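Local atomic coordinates of putative uncharacterized protein (Pseudomonas phage 201phi2-1, PDB entry 3R4V), a protein that is of unknown function but belongs to the phage tubulin-like proteins and carries guanosine-5'-diphosphate in its nucleotide pocket. Residues A[16-20]-A[162-166]; A[28-32]-A[74-79]; A[88-92]-A[129-134]; A[150-154]-A[167-171]. All blocks are in the same frame, centred on the assembly; numbering follows the deposited sequence. Where two conformers were deposited one is given.

Overall arrangement
Starting from the N terminus, helix 11-18 opens contact 1, whose loop closes only when the chain reaches helix 161-178. Contacts 2 and 3 are nested inside that loop, one after the other: contact 2 joins strand 28-32 to the turn after helix 71-76, and contact 3 joins the end of strand 84-89 to helix 124-144. Contact 4 opens at strand 148-154 and closes at 167-171, just beyond the close of contact 1, so the two cross and share helix 161-178. Contacts 2, 3 and 4 thus dress the strands of one large sheet with helices or their ends, while contacts 1 and 3 both touch GDP.

Contact 1. Residues A[16-20]-A[162-166]; sequences NVATK and ESIND. With GDP (guanosine-5'-diphosphate), chain B.
Two pieces of chain meet beside the guanine of GDP: residues 16-20, from helix 11-18 on to Lys-20, and the first turns of helix 161-178. The CA atoms of Val-17 and Asn-165 stand 5.5 Å apart and those of Lys-20 and Asp-166 7.5 Å apart; 264 Å² is buried.

Hydrogen bonds to the base come first. Asn-165 (chi1 m, chi2 near 0°) reads the guanine edge with its whole amide: GDP N1 donates to Asn-165 OD1 at 2.7 Å, and Asn-165 ND2 donates to GDP O6 at 2.9 Å. From the other segment, Asn-16 (also m) sends ND2 to the same O6 of GDP at 2.8 Å, while its OD1 is held by Asn-37. This is consistent with the way tubulins use asparagines to read guanine.

The charges lie beside the asparagines. Lys-20 (m, t, t, m), one turn after Asn-16, forms a salt bridge from NZ to Glu-162 OE2 at 2.8 Å and a second, less securely placed, from NZ to Asp-166 OD1 at 3.0 Å; these acids precede and follow Asn-165 in sequence.

Van der Waals contacts fill the gap: Asn-16 CB to Asn-165 ND2 is 3.6 Å, and Lys-20 CE to Asn-165 CB 3.9 Å.

Val-17 and Ala-18 rest on Phe-9 of strand 6-10, and Val-17 and Lys-20 also reach Ile-168 and Ala-169 further along helix 161-178.

Contact 2. Residues A[28-32]-A[74-79]; sequences VHCFD and LMDTIP
Strand 28-32 presents two aromatic rings to the last turn of helix 71-76 and the loop that leaves it. The segments run past each other in opposite senses, with CA of His-29 7.3 Å from CA of Ile-78 and CA of Phe-31 8.3 Å from CA of Leu-74. Extended backbone on one side faces helical Leu-74 to Asp-76 on the other, which unwinds through Thr-77 into extended Ile-78 and Pro-79.

Along the strand, His-29 comes first. Its CB points toward the loop, and with chi1 m the ring reaches into the turn: CE1 lies 3.3 Å from both Thr-77 O and Pro-79 CD. Its ND1 is 2.8 Å from a water that donates to Thr-77 OG1, also at 2.8 Å. That hydroxyl (chi1 p) in turn donates to Leu-74 O at 2.8 Å, and Thr-77 N bonds to the same carbonyl at 3.1 Å, so the water ties His-29 to the helix end.

Two residues on, Phe-31 points to the same side and is also m, with chi2 near 90°. It supplies the apolar part: CD2 to Leu-74 CD1 is 3.9 Å and CZ to Ile-78 CD1 3.7 Å, with Thr-77 OG1 at the ring edge, 3.8 Å from CZ.

With Ile-8, Thr-48 and Ile-102 also against Phe-31, this is helix-on-sheet packing within the parallel part of the tubulin-like alpha/beta nucleotide-binding fold.

Contact 3. Residues A[88-92]-A[129-134]; sequences YSLGG and NDIDTM. With GDP (guanosine-5'-diphosphate), chain B.
Where strand 84-89 ends, the chain turns through Leu-90, Gly-91 and Gly-92 against helix 124-144. CA of Leu-90 approaches CA of Asp-130 to 4.7 Å, and CA of Gly-91 is equally far from CA of Asn-129; the contact buries 342 Å².

Leu-90 (m, t) points toward the helix and has the largest share of the covered surface. Its CD2 meets Thr-133 CG2 at 3.5 Å and its CD1 meets Met-134 SD at 3.9 Å, with Met-134 coiled m, m, m. Tyr-88 (chi1 p) brings its ring edge to the same threonine, CE1 to CG2 4.2 Å. Thr-133, chi1 m, has OG1 3.1 Å from Leu-90 O and 2.8 Å from Asn-129 O, two acceptors within reach of one proton. Asn-129, also m, donates from ND2 to Gly-91 O at 3.0 Å. Asp-130 (m) sets OD1 3.2 Å from Gly-91 CA, where a CB would clash; a CB on Gly-92 would run into the diphosphate.

On the nucleotide side Ser-89 (t) donates from OG to GDP O4' at 3.1 Å and accepts from Gly-91 N at 3.2 Å, an ST turn. The glycine-rich loop starting here (GGGSGS) resembles the tubulin signature motif and probably corresponds to it, and Gly-93 and Gly-95 bind GDP through backbone N.

Tyr-88 and Leu-90 bond along strand 113-119, while helices 60-67, 95-108 and 274-294 pack on residues of 129-134.

Contact 4. Residues A[150-154]-A[167-171]; sequences VNYVP and EIAEK
Helix 161-178 lies back along the strand that leads into it: the axes of 150-154 and 167-171 are nearly antiparallel, at 164°, and approach to 10.8 Å. The closest CA pair is Val-153 and Ile-168, 7.9 Å apart, and only 185 Å² is buried. Asn-151 and Val-153, two residues apart on the strand, both point their CB toward the helix.

Glu-167 begins the helical side. Extended (t, t), it places OE1 3.9 Å from Val-153 CG1, while its OE2 makes a salt bridge to Arg-159 in the preceding loop. Ile-168 (m, t) follows, with CB directed sideways and CG1 4.0 Å from Val-153 CG2; it is the apolar partner of the valine and also touches Val-17 and Val-118. One turn after Glu-167, and bonded to its carbonyl through the backbone at 3.1 Å, comes Lys-171. With chi1 m and the rest t, it reaches out toward the strand, leaning back toward Glu-167, so that NZ meets Glu-167 OE1 at 2.8 Å and donates to Asn-151 OD1 at 3.0 Å, passing 3.8 Å from Val-153 CG2. Asn-151 (chi1 t) uses ND2 for Leu-211 O on the neighbouring strand.

The lysine therefore has two partners, Glu-167 in an i to i+4 salt bridge inside the helix and the side-chain carbonyl of Asn-151 on the strand, so its charge is matched at the border of a buried contact, and a polar chain runs from Arg-159 to strand 208-214 alongside the aliphatic contact.

Contact 1. Residues A[16-20]-A[162-166]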
# COMPACT_ATOMS: atom_id res chain seq x y z
N ASN A 16 -3.71 -8.81 8.46
CA ASN A 16 -3.55 -8.32 9.81
C ASN A 16 -4.19 -6.93 9.97
O ASN A 16 -4.88 -6.67 10.95
CB ASN A 16 -2.08 -8.30 10.23
CG ASN A 16 -1.46 -9.69 10.32
OD1 ASN A 16 -2.15 -10.72 10.30
ND2 ASN A 16 -0.14 -9.72 10.46
N VAL A 17 -3.98 -6.05 8.99
CA VAL A 17 -4.60 -4.73 9.05
C VAL A 17 -6.12 -4.84 8.95
O VAL A 17 -6.85 -4.13 9.64
CB VAL A 17 -4.06 -3.79 7.96
CG1 VAL A 17 -4.83 -2.48 7.96
CG2 VAL A 17 -2.58 -3.51 8.20
N ALA A 18 -6.60 -5.74 8.10
CA ALA A 18 -8.04 -5.97 7.96
C ALA A 18 -8.75 -6.28 9.29
O ALA A 18 -9.90 -5.85 9.50
CB ALA A 18 -8.31 -7.08 6.94
N THR A 19 -8.09 -7.01 10.18
CA THR A 19 -8.74 -7.38 11.45
C THR A 19 -9.20 -6.14 12.22
O THR A 19 -10.10 -6.21 13.05
CB THR A 19 -7.82 -8.24 12.35
OG1 THR A 19 -6.72 -7.45 12.82
CG2 THR A 19 -7.29 -9.46 11.60
N LYS A 20 -8.58 -5.01 11.93
CA LYS A 20 -8.88 -3.79 12.67
C LYS A 20 -10.01 -3.02 12.00
O LYS A 20 -10.50 -2.02 12.54
CB LYS A 20 -7.62 -2.94 12.80
CG LYS A 20 -6.50 -3.70 13.46
CD LYS A 20 -5.27 -2.86 13.69
CE LYS A 20 -4.29 -3.61 14.57
NZ LYS A 20 -4.94 -4.08 15.83
N GLU A 162 2.09 -4.28 15.54
CA GLU A 162 0.79 -3.91 16.08
C GLU A 162 0.59 -2.39 16.01
O GLU A 162 -0.46 -1.90 15.57
CB GLU A 162 0.67 -4.36 17.53
CG GLU A 162 -0.66 -4.01 18.17
CD GLU A 162 -1.81 -4.79 17.55
OE1 GLU A 162 -1.54 -5.81 16.89
OE2 GLU A 162 -2.97 -4.37 17.74
N SER A 163 1.60 -1.65 16.46
CA SER A 163 1.56 -0.19 16.42
C SER A 163 1.43 0.32 14.99
O SER A 163 0.60 1.19 14.69
CB SER A 163 2.81 0.38 17.09
OG SER A 163 2.90 1.78 16.91
N ILE A 164 2.25 -0.22 14.10
CA ILE A 164 2.22 0.22 12.72
C ILE A 164 0.86 -0.08 12.09
O ILE A 164 0.29 0.76 11.38
CB ILE A 164 3.37 -0.42 11.91
CG1 ILE A 164 4.71 0.14 12.39
CG2 ILE A 164 3.20 -0.18 10.41
CD1 ILE A 164 5.83 -0.86 12.42
N ASN A 165 0.33 -1.27 12.37
CA ASN A 165 -0.97 -1.67 11.81
C ASN A 165 -2.08 -0.74 12.30
O ASN A 165 -2.98 -0.38 11.55
CB ASN A 165 -1.30 -3.12 12.17
CG ASN A 165 -0.45 -4.12 11.40
OD1 ASN A 165 0.36 -3.75 10.55
ND2 ASN A 165 -0.64 -5.40 11.70
N ASP A 166 -2.02 -0.38 13.59
CA ASP A 166 -2.99 0.54 14.16
C ASP A 166 -2.97 1.88 13.42
O ASP A 166 -4.01 2.45 13.11
CB ASP A 166 -2.74 0.75 15.66
CG ASP A 166 -3.28 -0.39 16.52
OD1 ASP A 166 -4.12 -1.16 16.02
OD2 ASP A 166 -2.86 -0.51 17.69
PB GDP B . 3.08 -12.01 2.52
O1B GDP B . 1.97 -12.80 3.17
O2B GDP B . 2.46 -10.91 1.70
O3B GDP B . 3.94 -12.93 1.66
O3A GDP B . 4.05 -11.42 3.64
PA GDP B . 3.61 -10.64 4.98
O1A GDP B . 2.90 -11.54 5.98
O2A GDP B . 2.79 -9.43 4.64
O5' GDP B . 5.03 -10.26 5.54
C5' GDP B . 5.98 -9.51 4.76
C4' GDP B . 6.91 -8.72 5.67
O4' GDP B . 6.18 -7.64 6.28
C3' GDP B . 7.45 -9.53 6.83
O3' GDP B . 8.71 -10.12 6.49
C2' GDP B . 7.62 -8.50 7.93
O2' GDP B . 8.85 -7.80 7.76
C1' GDP B . 6.53 -7.49 7.66
N9 GDP B . 5.28 -7.79 8.39
C8 GDP B . 4.71 -9.01 8.61
N7 GDP B . 3.53 -8.88 9.27
C5 GDP B . 3.31 -7.56 9.46
C6 GDP B . 2.25 -6.73 10.07
O6 GDP B . 1.25 -7.25 10.59
N1 GDP B . 2.42 -5.39 10.05
C2 GDP B . 3.50 -4.80 9.50
N2 GDP B . 3.62 -3.45 9.49
N3 GDP B . 4.50 -5.51 8.92
C4 GDP B . 4.46 -6.86 8.87

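Contact 2. Residues A[28-32]-A[74-79]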
# COMPACT_ATOMS: atom_id res chain seq x y z
N VAL A 28 -15.10 -4.82 2.78
CA VAL A 28 -13.74 -5.32 2.92
C VAL A 28 -13.52 -6.65 2.17
O VAL A 28 -14.29 -7.60 2.34
CB VAL A 28 -13.37 -5.46 4.41
CG1 VAL A 28 -12.00 -6.06 4.57
CG2 VAL A 28 -13.45 -4.11 5.13
N HIS A 29 -12.48 -6.69 1.35
CA HIS A 29 -12.15 -7.88 0.56
C HIS A 29 -10.70 -8.26 0.79
O HIS A 29 -9.80 -7.46 0.50
CB HIS A 29 -12.38 -7.60 -0.92
CG HIS A 29 -13.80 -7.26 -1.26
ND1 HIS A 29 -14.64 -8.15 -1.89
CD2 HIS A 29 -14.53 -6.15 -1.03
CE1 HIS A 29 -15.83 -7.59 -2.04
NE2 HIS A 29 -15.79 -6.38 -1.53
N CYS A 30 -10.47 -9.47 1.29
CA CYS A 30 -9.12 -9.92 1.61
C CYS A 30 -8.68 -11.05 0.69
O CYS A 30 -9.47 -11.91 0.34
CB CYS A 30 -9.05 -10.42 3.05
SG CYS A 30 -9.47 -9.19 4.28
N PHE A 31 -7.40 -11.04 0.33
CA PHE A 31 -6.83 -12.07 -0.54
C PHE A 31 -5.48 -12.54 -0.01
O PHE A 31 -4.67 -11.74 0.47
CB PHE A 31 -6.66 -11.52 -1.96
CG PHE A 31 -7.93 -11.00 -2.55
CD1 PHE A 31 -8.29 -9.67 -2.41
CD2 PHE A 31 -8.80 -11.86 -3.22
CE1 PHE A 31 -9.48 -9.19 -2.93
CE2 PHE A 31 -9.99 -11.39 -3.74
CZ PHE A 31 -10.33 -10.05 -3.60
N ASP A 32 -5.23 -13.84 -0.09
CA ASP A 32 -3.95 -14.42 0.28
C ASP A 32 -3.77 -15.74 -0.44
O ASP A 32 -4.68 -16.22 -1.12
CB ASP A 32 -3.85 -14.62 1.80
CG ASP A 32 -2.43 -14.47 2.34
OD1 ASP A 32 -2.27 -14.33 3.57
OD2 ASP A 32 -1.46 -14.47 1.54
N LEU A 74 -10.38 -13.49 -9.20
CA LEU A 74 -10.40 -12.65 -8.00
C LEU A 74 -11.16 -11.36 -8.26
O LEU A 74 -11.89 -10.89 -7.39
CB LEU A 74 -8.99 -12.34 -7.49
CG LEU A 74 -8.13 -13.55 -7.11
CD1 LEU A 74 -6.87 -13.11 -6.38
CD2 LEU A 74 -8.92 -14.54 -6.28
N MET A 75 -10.98 -10.80 -9.45
CA MET A 75 -11.58 -9.51 -9.78
C MET A 75 -13.10 -9.59 -9.86
O MET A 75 -13.79 -8.61 -9.57
CB MET A 75 -11.00 -8.94 -11.08
CG MET A 75 -9.49 -8.59 -11.02
SD MET A 75 -9.03 -7.59 -9.59
CE MET A 75 -10.11 -6.17 -9.80
N ASP A 76 -13.63 -10.74 -10.24
CA ASP A 76 -15.08 -10.92 -10.30
C ASP A 76 -15.73 -10.83 -8.93
O ASP A 76 -16.93 -10.54 -8.83
CB ASP A 76 -15.45 -12.24 -10.98
CG ASP A 76 -15.41 -12.15 -12.50
OD1 ASP A 76 -15.65 -11.04 -13.03
OD2 ASP A 76 -15.13 -13.17 -13.15
N THR A 77 -14.97 -11.08 -7.88
CA THR A 77 -15.50 -10.97 -6.53
C THR A 77 -15.40 -9.54 -5.98
O THR A 77 -15.85 -9.27 -4.88
CB THR A 77 -14.80 -11.92 -5.55
OG1 THR A 77 -13.52 -11.40 -5.20
CG2 THR A 77 -14.64 -13.32 -6.16
N ILE A 78 -14.81 -8.63 -6.75
CA ILE A 78 -14.66 -7.26 -6.28
C ILE A 78 -15.65 -6.37 -7.00
O ILE A 78 -15.54 -6.13 -8.19
CB ILE A 78 -13.21 -6.74 -6.48
CG1 ILE A 78 -12.22 -7.64 -5.73
CG2 ILE A 78 -13.10 -5.28 -6.01
CD1 ILE A 78 -10.75 -7.33 -6.03
N PRO A 79 -16.66 -5.88 -6.27
CA PRO A 79 -17.73 -5.07 -6.86
C PRO A 79 -17.20 -3.79 -7.48
O PRO A 79 -16.14 -3.32 -7.09
CB PRO A 79 -18.62 -4.71 -5.66
CG PRO A 79 -18.23 -5.65 -4.58
CD PRO A 79 -16.79 -5.98 -4.81
O HOH W 1 -13.61 -10.72 -2.51

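Contact 3. Residues A[88-92]-A[129-134]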
# COMPACT_ATOMS: atom_id res chain seq x y z
N TYR A 88 -1.22 -3.68 1.52
CA TYR A 88 -0.37 -4.86 1.58
C TYR A 88 1.06 -4.48 1.93
O TYR A 88 1.42 -3.30 1.88
CB TYR A 88 -0.40 -5.59 0.22
CG TYR A 88 -0.03 -4.70 -0.96
CD1 TYR A 88 1.27 -4.64 -1.42
CD2 TYR A 88 -1.00 -3.92 -1.60
CE1 TYR A 88 1.61 -3.83 -2.52
CE2 TYR A 88 -0.66 -3.11 -2.70
CZ TYR A 88 0.65 -3.08 -3.14
OH TYR A 88 1.00 -2.28 -4.21
N SER A 89 1.88 -5.48 2.29
CA SER A 89 3.30 -5.28 2.49
C SER A 89 4.08 -5.34 1.17
O SER A 89 3.81 -6.20 0.33
CB SER A 89 3.86 -6.32 3.46
OG SER A 89 5.25 -6.09 3.73
N LEU A 90 5.05 -4.44 1.01
CA LEU A 90 5.93 -4.46 -0.15
C LEU A 90 6.96 -5.57 -0.05
O LEU A 90 7.61 -5.89 -1.04
CB LEU A 90 6.69 -3.15 -0.29
CG LEU A 90 5.88 -1.87 -0.40
CD1 LEU A 90 6.80 -0.67 -0.21
CD2 LEU A 90 5.19 -1.84 -1.77
N GLY A 91 7.13 -6.14 1.14
CA GLY A 91 8.31 -6.96 1.40
C GLY A 91 8.15 -8.47 1.46
O GLY A 91 9.14 -9.18 1.56
N GLY A 92 6.92 -8.96 1.38
CA GLY A 92 6.68 -10.39 1.38
C GLY A 92 6.54 -10.91 -0.04
O GLY A 92 6.95 -10.25 -0.99
N ASN A 129 12.54 -7.24 -1.93
CA ASN A 129 11.14 -7.25 -2.32
C ASN A 129 10.54 -5.85 -2.33
O ASN A 129 9.77 -5.52 -3.22
CB ASN A 129 10.33 -8.21 -1.44
CG ASN A 129 10.57 -9.67 -1.80
OD1 ASN A 129 11.06 -9.97 -2.89
ND2 ASN A 129 10.21 -10.57 -0.90
N ASP A 130 10.91 -5.04 -1.33
CA ASP A 130 10.41 -3.67 -1.24
C ASP A 130 10.76 -2.93 -2.52
O ASP A 130 9.91 -2.28 -3.12
CB ASP A 130 11.05 -2.90 -0.10
CG ASP A 130 10.63 -3.37 1.27
OD1 ASP A 130 9.53 -3.95 1.44
OD2 ASP A 130 11.42 -3.13 2.20
N ILE A 131 12.02 -3.04 -2.92
CA ILE A 131 12.51 -2.39 -4.13
C ILE A 131 11.77 -2.85 -5.38
O ILE A 131 11.28 -2.04 -6.16
CB ILE A 131 14.00 -2.65 -4.35
CG1 ILE A 131 14.82 -1.98 -3.24
CG2 ILE A 131 14.43 -2.14 -5.72
CD1 ILE A 131 16.22 -2.53 -3.12
N ASP A 132 11.68 -4.17 -5.56
CA ASP A 132 11.02 -4.71 -6.75
C ASP A 132 9.54 -4.35 -6.78
O ASP A 132 8.99 -4.10 -7.84
CB ASP A 132 11.21 -6.23 -6.88
CG ASP A 132 12.65 -6.63 -7.11
OD1 ASP A 132 13.46 -5.78 -7.55
OD2 ASP A 132 12.96 -7.81 -6.86
N THR A 133 8.89 -4.29 -5.63
CA THR A 133 7.47 -3.95 -5.59
C THR A 133 7.23 -2.45 -5.88
O THR A 133 6.28 -2.10 -6.60
CB THR A 133 6.82 -4.40 -4.28
OG1 THR A 133 7.12 -5.79 -4.09
CG2 THR A 133 5.32 -4.24 -4.35
N MET A 134 8.10 -1.59 -5.36
CA MET A 134 8.00 -0.17 -5.69
C MET A 134 8.21 0.01 -7.20
O MET A 134 7.49 0.76 -7.84
CB MET A 134 9.00 0.66 -4.91
CG MET A 134 8.64 0.84 -3.43
SD MET A 134 7.13 1.82 -3.21
CE MET A 134 7.79 3.43 -3.64
PB GDP B . 3.08 -12.01 2.52
O1B GDP B . 1.97 -12.80 3.17
O2B GDP B . 2.46 -10.91 1.70
O3B GDP B . 3.94 -12.93 1.66
O3A GDP B . 4.05 -11.42 3.64
PA GDP B . 3.61 -10.64 4.98
O1A GDP B . 2.90 -11.54 5.98
O2A GDP B . 2.79 -9.43 4.64
O5' GDP B . 5.03 -10.26 5.54
C5' GDP B . 5.98 -9.51 4.76
C4' GDP B . 6.91 -8.72 5.67
O4' GDP B . 6.18 -7.64 6.28
C3' GDP B . 7.45 -9.53 6.83
O3' GDP B . 8.71 -10.12 6.49
C2' GDP B . 7.62 -8.50 7.93
O2' GDP B . 8.85 -7.80 7.76
C1' GDP B . 6.53 -7.49 7.66
N9 GDP B . 5.28 -7.79 8.39
C8 GDP B . 4.71 -9.01 8.61
N7 GDP B . 3.53 -8.88 9.27
C5 GDP B . 3.31 -7.56 9.46
C6 GDP B . 2.25 -6.73 10.07
O6 GDP B . 1.25 -7.25 10.59
N1 GDP B . 2.42 -5.39 10.05
C2 GDP B . 3.50 -4.80 9.50
N2 GDP B . 3.62 -3.45 9.49
N3 GDP B . 4.50 -5.51 8.92
C4 GDP B . 4.46 -6.86 8.87

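Contact 4. Residues A[150-154]-A[167-171]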
# COMPACT_ATOMS: atom_id res chain seq x y z
N VAL A 150 0.35 6.13 -3.19
CA VAL A 150 0.50 5.26 -2.03
C VAL A 150 0.90 6.02 -0.78
O VAL A 150 1.67 6.97 -0.82
CB VAL A 150 1.55 4.15 -2.30
CG1 VAL A 150 1.30 3.49 -3.67
CG2 VAL A 150 2.96 4.69 -2.21
N ASN A 151 0.35 5.59 0.34
CA ASN A 151 0.81 6.03 1.64
C ASN A 151 1.82 4.98 2.07
O ASN A 151 1.46 3.81 2.26
CB ASN A 151 -0.36 6.08 2.61
CG ASN A 151 0.04 6.60 3.98
OD1 ASN A 151 0.24 5.83 4.92
ND2 ASN A 151 0.17 7.92 4.09
N TYR A 152 3.07 5.40 2.17
CA TYR A 152 4.18 4.49 2.44
C TYR A 152 4.49 4.50 3.93
O TYR A 152 4.67 5.56 4.52
CB TYR A 152 5.42 4.92 1.65
CG TYR A 152 6.66 4.13 2.04
CD1 TYR A 152 6.85 2.83 1.57
CD2 TYR A 152 7.62 4.69 2.88
CE1 TYR A 152 8.00 2.11 1.93
CE2 TYR A 152 8.76 3.97 3.24
CZ TYR A 152 8.93 2.68 2.77
OH TYR A 152 10.06 1.97 3.13
N VAL A 153 4.53 3.32 4.54
CA VAL A 153 4.76 3.22 5.97
C VAL A 153 5.91 2.24 6.21
O VAL A 153 5.74 1.03 6.00
CB VAL A 153 3.51 2.72 6.71
CG1 VAL A 153 3.78 2.60 8.19
CG2 VAL A 153 2.34 3.67 6.46
N PRO A 154 7.08 2.76 6.59
CA PRO A 154 8.23 1.89 6.84
C PRO A 154 8.13 1.26 8.22
O PRO A 154 7.75 1.95 9.16
CB PRO A 154 9.40 2.87 6.83
CG PRO A 154 8.81 4.18 7.28
CD PRO A 154 7.41 4.19 6.73
N GLU A 167 -1.77 2.39 13.15
CA GLU A 167 -1.64 3.66 12.45
C GLU A 167 -2.23 3.56 11.06
O GLU A 167 -2.89 4.48 10.58
CB GLU A 167 -0.17 4.08 12.35
CG GLU A 167 0.09 5.08 11.23
CD GLU A 167 1.56 5.38 11.03
OE1 GLU A 167 1.96 5.67 9.88
OE2 GLU A 167 2.31 5.35 12.03
N ILE A 168 -2.00 2.44 10.40
CA ILE A 168 -2.50 2.29 9.04
C ILE A 168 -4.02 2.25 9.05
O ILE A 168 -4.67 2.91 8.25
CB ILE A 168 -1.92 1.04 8.34
CG1 ILE A 168 -0.43 1.24 8.08
CG2 ILE A 168 -2.67 0.78 7.03
CD1 ILE A 168 0.29 0.00 7.52
N ALA A 169 -4.60 1.48 9.96
CA ALA A 169 -6.05 1.41 10.02
C ALA A 169 -6.67 2.78 10.27
O ALA A 169 -7.72 3.11 9.71
CB ALA A 169 -6.51 0.42 11.09
N GLU A 170 -6.04 3.59 11.11
CA GLU A 170 -6.59 4.92 11.41
C GLU A 170 -6.51 5.84 10.20
O GLU A 170 -7.38 6.69 10.00
CB GLU A 170 -5.91 5.54 12.63
CG GLU A 170 -6.37 4.96 13.96
CD GLU A 170 -7.83 5.24 14.25
OE1 GLU A 170 -8.32 6.33 13.87
OE2 GLU A 170 -8.50 4.38 14.86
N LYS A 171 -5.47 5.68 9.39
CA LYS A 171 -5.37 6.44 8.15
C LYS A 171 -6.40 5.98 7.13
O LYS A 171 -7.00 6.80 6.43
CB LYS A 171 -3.97 6.33 7.54
CG LYS A 171 -2.88 7.06 8.31
CD LYS A 171 -1.53 6.65 7.73
CE LYS A 171 -0.37 7.46 8.26
NZ LYS A 171 0.89 6.99 7.60